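PDB 6WBT: cellulase IBT99 from Metagenomes, which probably hydrolyses 6-phospho-alpha-glucosides, using NAD and a manganese ion. Local coordinates for residues A[270-273]-A[274-277]; A[301-304]-A[305-309]; A[423-426]-A[427-431]. One frame throughout, in Å; residues are numbered along the deposited sequence.

Contact 1 of 3, residues A[270-273]-A[274-277]; sequences YLMP and DSIV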
loop_
_atom_site.group_PDB
_atom_site.type_symbol
_atom_site.label_atom_id
_atom_site.label_comp_id
_atom_site.label_asym_id
_atom_site.label_seq_id
_atom_site.Cartn_x
_atom_site.Cartn_y
_atom_site.Cartn_z
ATOM N N TYR A 270 3.364 -20.705 -20.848
ATOM C CA TYR A 270 2.391 -19.651 -20.587
ATOM C C TYR A 270 2.253 -18.696 -21.767
ATOM O O TYR A 270 1.136 -18.404 -22.206
ATOM C CB TYR A 270 2.776 -18.876 -19.324
ATOM C CG TYR A 270 2.618 -19.668 -18.047
ATOM C CD1 TYR A 270 1.391 -19.734 -17.399
ATOM C CD2 TYR A 270 3.691 -20.348 -17.489
ATOM C CE1 TYR A 270 1.239 -20.457 -16.231
ATOM C CE2 TYR A 270 3.548 -21.072 -16.322
ATOM C CZ TYR A 270 2.321 -21.124 -15.697
ATOM O OH TYR A 270 2.173 -21.844 -14.534
ATOM N N LEU A 271 3.375 -18.199 -22.288
ATOM C CA LEU A 271 3.333 -17.275 -23.413
ATOM C C LEU A 271 3.084 -17.976 -24.740
ATOM O O LEU A 271 2.611 -17.332 -25.684
ATOM C CB LEU A 271 4.638 -16.479 -23.491
ATOM C CG LEU A 271 4.939 -15.573 -22.297
ATOM C CD1 LEU A 271 6.271 -14.866 -22.482
ATOM C CD2 LEU A 271 3.817 -14.566 -22.093
HETATM N N MSE A 272 3.391 -19.266 -24.840
HETATM C CA MSE A 272 3.193 -19.998 -26.086
HETATM C C MSE A 272 2.525 -21.361 -25.881
HETATM O O MSE A 272 3.136 -22.393 -26.156
HETATM C CB MSE A 272 4.537 -20.191 -26.799
HETATM C CG MSE A 272 5.323 -18.905 -27.016
HETATM SE SE MSE A 272 7.222 -19.197 -27.364
HETATM C CE MSE A 272 7.122 -19.739 -29.233
ATOM N N PRO A 273 1.275 -21.375 -25.401
ATOM C CA PRO A 273 0.573 -22.662 -25.284
ATOM C C PRO A 273 0.211 -23.267 -26.628
ATOM O O PRO A 273 0.061 -24.492 -26.719
ATOM C CB PRO A 273 -0.676 -22.309 -24.466
ATOM C CG PRO A 273 -0.911 -20.874 -24.762
ATOM C CD PRO A 273 0.454 -20.260 -24.898
ATOM N N ASP A 274 0.069 -22.450 -27.674
ATOM C CA ASP A 274 -0.233 -22.985 -28.998
ATOM C C ASP A 274 0.892 -23.883 -29.499
ATOM O O ASP A 274 0.649 -24.999 -29.971
ATOM C CB ASP A 274 -0.484 -21.842 -29.984
ATOM C CG ASP A 274 -1.920 -21.360 -29.968
ATOM O OD1 ASP A 274 -2.757 -21.997 -29.294
ATOM O OD2 ASP A 274 -2.213 -20.346 -30.635
ATOM N N SER A 275 2.136 -23.411 -29.397
ATOM C CA SER A 275 3.268 -24.166 -29.918
ATOM C C SER A 275 3.645 -25.357 -29.047
ATOM O O SER A 275 4.527 -26.130 -29.438
ATOM C CB SER A 275 4.479 -23.246 -30.080
ATOM O OG SER A 275 4.886 -22.717 -28.831
ATOM N N ILE A 276 3.010 -25.528 -27.892
ATOM C CA ILE A 276 3.314 -26.633 -26.994
ATOM C C ILE A 276 2.303 -27.765 -27.129
ATOM O O ILE A 276 2.676 -28.937 -27.103
ATOM C CB ILE A 276 3.401 -26.128 -25.537
ATOM C CG1 ILE A 276 4.589 -25.179 -25.389
ATOM C CG2 ILE A 276 3.536 -27.290 -24.571
ATOM C CD1 ILE A 276 5.884 -25.764 -25.905
ATOM N N VAL A 277 1.018 -27.430 -27.278
ATOM C CA VAL A 277 0.007 -28.458 -27.504
ATOM C C VAL A 277 0.290 -29.208 -28.799
ATOM O O VAL A 277 0.032 -30.415 -28.900
ATOM C CB VAL A 277 -1.402 -27.832 -27.503
ATOM C CG1 VAL A 277 -2.464 -28.891 -27.757
ATOM C CG2 VAL A 277 -1.665 -27.123 -26.184
#
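Met272 and Ser275 meet where the chain leaves the loop after helix 267-270 and enters the single-turn helix 274-277. Met272, modelled as selenomethionine, curls over the serine hydroxyl. Its CB lies 3.3 Å from Ser275 OG. CG and SE then lead away from the backbone, and a bend at the last torsion (chi3 78°) turns the terminal CE back, to 3.7 Å from the same Ser275 OG. Met272 also touches Ile254 of helix 251-257, Asn250 and, on a neighbouring subunit, Leu422. The hydroxyl itself is tied down by a bond to the residue it touches: Ser275 OG donates to Met272 O over 3.2 Å, approaching from above the carbonyl plane, 35° out of it. With OG placed between its own backbone N and carbonyl carbon, the serine reaches back across the start of the helix. Ile276 comes to the same carbonyl, its CG1 3.2 Å from Met272 O, and Ile276 also packs on Val107, Gln268 and Tyr269. The proline ring of Pro273 rests on Val107 and on Pro419 of the neighbouring subunit, and Asp274 OD2 makes a weak hydrogen bond to Ser420 OG of that subunit. The loop and the helix start are thus a piece of the subunit interface, built from the C-terminal domain of the family 4 glycosyl hydrolases. Pro273 O takes the backbone bonds of the turn, two successive amides converging on one oxygen. Ile276 N gives it a weak bond, and Val277 N a nearly straight one of 3.1 Å (168°) to Pro273 O.

Contact 2 of 3, residues A[301-304]-A[305-309]; sequences AAED and IREGK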
loop_
_atom_site.group_PDB
_atom_site.type_symbol
_atom_site.label_atom_id
_atom_site.label_comp_id
_atom_site.label_asym_id
_atom_site.label_seq_id
_atom_site.Cartn_x
_atom_site.Cartn_y
_atom_site.Cartn_z
ATOM N N ALA A 301 19.714 -50.320 -12.646
ATOM C CA ALA A 301 20.927 -50.367 -11.837
ATOM C C ALA A 301 20.694 -51.085 -10.515
ATOM O O ALA A 301 21.626 -51.679 -9.961
ATOM C CB ALA A 301 21.449 -48.951 -11.591
ATOM N N ALA A 302 19.465 -51.041 -9.994
ATOM C CA ALA A 302 19.154 -51.795 -8.785
ATOM C C ALA A 302 19.225 -53.295 -9.041
ATOM O O ALA A 302 19.773 -54.046 -8.226
ATOM C CB ALA A 302 17.772 -51.402 -8.261
ATOM N N GLU A 303 18.684 -53.747 -10.175
ATOM C CA GLU A 303 18.764 -55.163 -10.516
ATOM C C GLU A 303 20.189 -55.574 -10.866
ATOM O O GLU A 303 20.597 -56.702 -10.564
ATOM C CB GLU A 303 17.814 -55.479 -11.673
ATOM C CG GLU A 303 17.729 -56.956 -12.044
ATOM C CD GLU A 303 17.187 -57.818 -10.918
ATOM O OE1 GLU A 303 17.558 -59.009 -10.848
ATOM O OE2 GLU A 303 16.389 -57.308 -10.103
ATOM N N ASP A 304 20.958 -54.680 -11.492
ATOM C CA ASP A 304 22.354 -54.986 -11.788
ATOM C C ASP A 304 23.169 -55.137 -10.509
ATOM O O ASP A 304 24.085 -55.965 -10.445
ATOM C CB ASP A 304 22.958 -53.903 -12.682
ATOM C CG ASP A 304 22.487 -54.002 -14.118
ATOM O OD1 ASP A 304 22.021 -55.089 -14.518
ATOM O OD2 ASP A 304 22.595 -52.997 -14.849
ATOM N N ILE A 305 22.857 -54.340 -9.484
ATOM C CA ILE A 305 23.535 -54.482 -8.199
ATOM C C ILE A 305 23.213 -55.835 -7.580
ATOM O O ILE A 305 24.099 -56.541 -7.084
ATOM C CB ILE A 305 23.155 -53.325 -7.257
ATOM C CG1 ILE A 305 23.864 -52.037 -7.673
ATOM C CG2 ILE A 305 23.486 -53.677 -5.812
ATOM C CD1 ILE A 305 23.514 -50.843 -6.815
ATOM N N ARG A 306 21.936 -56.222 -7.608
ATOM C CA ARG A 306 21.529 -57.502 -7.045
ATOM C C ARG A 306 21.992 -58.687 -7.882
ATOM O O ARG A 306 21.921 -59.824 -7.405
ATOM C CB ARG A 306 20.007 -57.537 -6.873
ATOM C CG ARG A 306 19.477 -56.431 -5.975
ATOM C CD ARG A 306 18.199 -56.831 -5.251
ATOM N NE ARG A 306 16.993 -56.543 -6.022
ATOM C CZ ARG A 306 15.773 -56.493 -5.496
ATOM N NH1 ARG A 306 14.725 -56.224 -6.263
ATOM N NH2 ARG A 306 15.602 -56.704 -4.199
ATOM N N GLU A 307 22.472 -58.453 -9.102
ATOM C CA GLU A 307 23.017 -59.506 -9.946
ATOM C C GLU A 307 24.540 -59.521 -9.957
ATOM O O GLU A 307 25.136 -60.286 -10.722
ATOM C CB GLU A 307 22.486 -59.368 -11.377
ATOM C CG GLU A 307 21.003 -59.680 -11.523
ATOM C CD GLU A 307 20.506 -59.531 -12.948
ATOM O OE1 GLU A 307 21.332 -59.269 -13.847
ATOM O OE2 GLU A 307 19.285 -59.675 -13.169
ATOM N N GLY A 308 25.183 -58.698 -9.130
ATOM C CA GLY A 308 26.628 -58.638 -9.084
ATOM C C GLY A 308 27.284 -57.919 -10.240
ATOM O O GLY A 308 28.507 -57.740 -10.221
ATOM N N LYS A 309 26.519 -57.504 -11.245
ATOM C CA LYS A 309 27.086 -56.809 -12.387
ATOM C C LYS A 309 27.489 -55.387 -11.993
ATOM O O LYS A 309 26.893 -54.792 -11.091
ATOM C CB LYS A 309 26.076 -56.783 -13.532
ATOM C CG LYS A 309 25.767 -58.165 -14.089
ATOM C CD LYS A 309 24.319 -58.290 -14.535
ATOM C CE LYS A 309 24.018 -57.413 -15.736
ATOM N NZ LYS A 309 22.611 -57.585 -16.193
HETATM O O HOH W 1 15.887 -55.133 -8.298
#
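The C-terminal end of helix 296-306 and the turn that leaves it are joined by a salt-bridge network of Asp304, Glu307 and Lys309. The ammonium of Lys309 sits between two carboxylates: NZ donates to Asp304 OD1 at 3.1 Å and to Glu307 OE1 at 3.2 Å. The two acids are met differently. Asp304 OD1 is approached on its syn side but 34° out of the carboxylate plane, whereas Glu307 OE1 is reached almost straight down its C-O bond. Bends at chi2 and chi3 fold the lysine chain back over Asp304, which also brings CE to 3.3 Å from Asp304 OD1. Gly308, whose positive phi favours glycine, lets the backbone reverse so that a residue beyond the helix can return in this way. Beside the network two acids come close together, Glu303 OE1 near Glu307 OE2, with the carboxylate planes turned 76° apart; Glu307 is the one that Lys309 also holds. Glu303 is bent at chi2 (63°), and its other oxygen is linked to Arg306 through a water, which donates to Glu303 OE2 at 2.9 Å and accepts from Arg306 NH1, bridging opposite charges that make no direct salt bridge. The acidic and basic ends line the exposed side of the turn. On the inner side Ala301 and Ile305 pack on Val311, and helix 43-60 lies against the helix through Ile52, Lys48, Glu55 and Leu51. Backbone bonds run from Ile305 N to Ala301 O and from Arg306 N to Ala302 O; at Glu307 N the bonds to Glu303 O and Asp304 O are both weak.

Contact 3 of 3, residues A[423-426]-A[427-431]; sequences VAKK and LLDDM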
loop_
_atom_site.group_PDB
_atom_site.type_symbol
_atom_site.label_atom_id
_atom_site.label_comp_id
_atom_site.label_asym_id
_atom_site.label_seq_id
_atom_site.Cartn_x
_atom_site.Cartn_y
_atom_site.Cartn_z
ATOM N N VAL A 423 -13.703 -24.864 -20.669
ATOM C CA VAL A 423 -12.656 -25.880 -20.673
ATOM C C VAL A 423 -12.124 -26.100 -19.262
ATOM O O VAL A 423 -11.684 -27.205 -18.920
ATOM C CB VAL A 423 -11.535 -25.482 -21.652
ATOM C CG1 VAL A 423 -10.493 -26.587 -21.763
ATOM C CG2 VAL A 423 -12.119 -25.158 -23.019
ATOM N N ALA A 424 -12.171 -25.065 -18.419
ATOM C CA ALA A 424 -11.708 -25.199 -17.042
ATOM C C ALA A 424 -12.570 -26.169 -16.244
ATOM O O ALA A 424 -12.057 -26.867 -15.364
ATOM C CB ALA A 424 -11.683 -23.829 -16.363
ATOM N N LYS A 425 -13.873 -26.228 -16.532
ATOM C CA LYS A 425 -14.748 -27.137 -15.800
ATOM C C LYS A 425 -14.568 -28.579 -16.261
ATOM O O LYS A 425 -14.517 -29.496 -15.433
ATOM C CB LYS A 425 -16.208 -26.711 -15.959
ATOM C CG LYS A 425 -17.164 -27.403 -14.999
ATOM C CD LYS A 425 -18.609 -27.255 -15.451
ATOM C CE LYS A 425 -19.579 -27.741 -14.387
ATOM N NZ LYS A 425 -19.571 -26.854 -13.190
ATOM N N LYS A 426 -14.477 -28.797 -17.575
ATOM C CA LYS A 426 -14.273 -30.147 -18.092
ATOM C C LYS A 426 -12.923 -30.708 -17.666
ATOM O O LYS A 426 -12.795 -31.918 -17.445
ATOM C CB LYS A 426 -14.401 -30.146 -19.616
ATOM C CG LYS A 426 -15.824 -29.932 -20.109
ATOM C CD LYS A 426 -15.850 -29.332 -21.506
ATOM C CE LYS A 426 -15.114 -30.201 -22.510
ATOM N NZ LYS A 426 -15.136 -29.593 -23.869
ATOM N N LEU A 427 -11.908 -29.851 -17.545
ATOM C CA LEU A 427 -10.613 -30.300 -17.047
ATOM C C LEU A 427 -10.644 -30.527 -15.541
ATOM O O LEU A 427 -10.057 -31.497 -15.048
ATOM C CB LEU A 427 -9.528 -29.288 -17.413
ATOM C CG LEU A 427 -8.732 -29.597 -18.683
ATOM C CD1 LEU A 427 -7.916 -28.392 -19.111
ATOM C CD2 LEU A 427 -7.830 -30.800 -18.458
ATOM N N LEU A 428 -11.325 -29.651 -14.798
ATOM C CA LEU A 428 -11.394 -29.806 -13.348
ATOM C C LEU A 428 -12.106 -31.097 -12.967
ATOM O O LEU A 428 -11.596 -31.886 -12.163
ATOM C CB LEU A 428 -12.095 -28.600 -12.722
ATOM C CG LEU A 428 -12.297 -28.647 -11.206
ATOM C CD1 LEU A 428 -10.960 -28.727 -10.486
ATOM C CD2 LEU A 428 -13.092 -27.441 -10.732
ATOM N N ASP A 429 -13.290 -31.331 -13.540
ATOM C CA ASP A 429 -14.032 -32.550 -13.237
ATOM C C ASP A 429 -13.259 -33.796 -13.650
ATOM O O ASP A 429 -13.389 -34.846 -13.009
ATOM C CB ASP A 429 -15.399 -32.520 -13.920
ATOM C CG ASP A 429 -16.320 -31.467 -13.335
ATOM O OD1 ASP A 429 -16.152 -31.125 -12.146
ATOM O OD2 ASP A 429 -17.214 -30.985 -14.063
ATOM N N ASP A 430 -12.456 -33.704 -14.712
ATOM C CA ASP A 430 -11.599 -34.824 -15.085
ATOM C C ASP A 430 -10.517 -35.072 -14.042
ATOM O O ASP A 430 -10.099 -36.219 -13.845
ATOM C CB ASP A 430 -10.968 -34.575 -16.454
ATOM C CG ASP A 430 -11.812 -35.112 -17.592
ATOM O OD1 ASP A 430 -12.360 -36.226 -17.452
ATOM O OD2 ASP A 430 -11.930 -34.422 -18.625
HETATM N N MSE A 431 -10.058 -34.023 -13.368
HETATM C CA MSE A 431 -9.034 -34.163 -12.341
HETATM C C MSE A 431 -9.636 -34.631 -11.020
HETATM O O MSE A 431 -8.948 -35.234 -10.198
HETATM C CB MSE A 431 -8.288 -32.843 -12.142
HETATM C CG MSE A 431 -7.555 -32.353 -13.379
HETATM SE SE MSE A 431 -6.269 -33.647 -14.065
HETATM C CE MSE A 431 -5.382 -32.522 -15.387
#
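Asp429 N donates to Lys425 O over 2.9 Å in an almost straight bond (175°), one rung of the i to i+4 ladder in helix 421-434. The acid side chain lies beyond the same oxygen, and the side chains of Asp429 and Lys425 cross obliquely, with OD2 3.7 Å from Lys425 CG. Lys425 extends with CG opposite its backbone N (chi1 -167°) and turns only at chi4, which leaves NZ 4.8 Å from Asp429 OD2, where a weak attraction is likely, though no salt bridge forms. The stronger partner of the acid is Tyr405 of helix 405-414, whose OH is hydrogen-bonded to Asp429 OD1. With an alanine in place of Asp429, the Tyr405 hydroxyl would probably lose this partner and Lys425 the acid beside it. One residue on, Asp430 N bonds to Lys426 O, while Asp430 OD2 bonds to NE2 of His104, anchoring the helix to the loop after helix 90-103. Val423 touches Asp274 of a neighbouring subunit. On the apolar side, Leu427 packs on Ile100, His104 and Ala114, and its side chain lies alongside that of Val423, pointing the same way, with Val423 CG1 4.1 Å from Leu427 CD1.

Overall arrangement
Along the chain the contacts follow in series, 270-277, then 301-309, then 423-431. Contacts 1 and 2 both belong to the C-terminal domain of the family 4 glycosyl hydrolases, yet their centres are about 42 Å apart. Contact 2, at the tip of helix 296-306 beside helix 43-60 of the N-terminal, Rossmann-type domain, is touched by no other chain of the assembly; its centre is about 44 Å from that of contact 3. Within one subunit the centres of contacts 1 and 3 are about 19 Å apart without touching. Across subunits they meet: the loop entering helix 274-277 packs against the start of helix 421-434 of the neighbouring chain, placing both at the subunit interface.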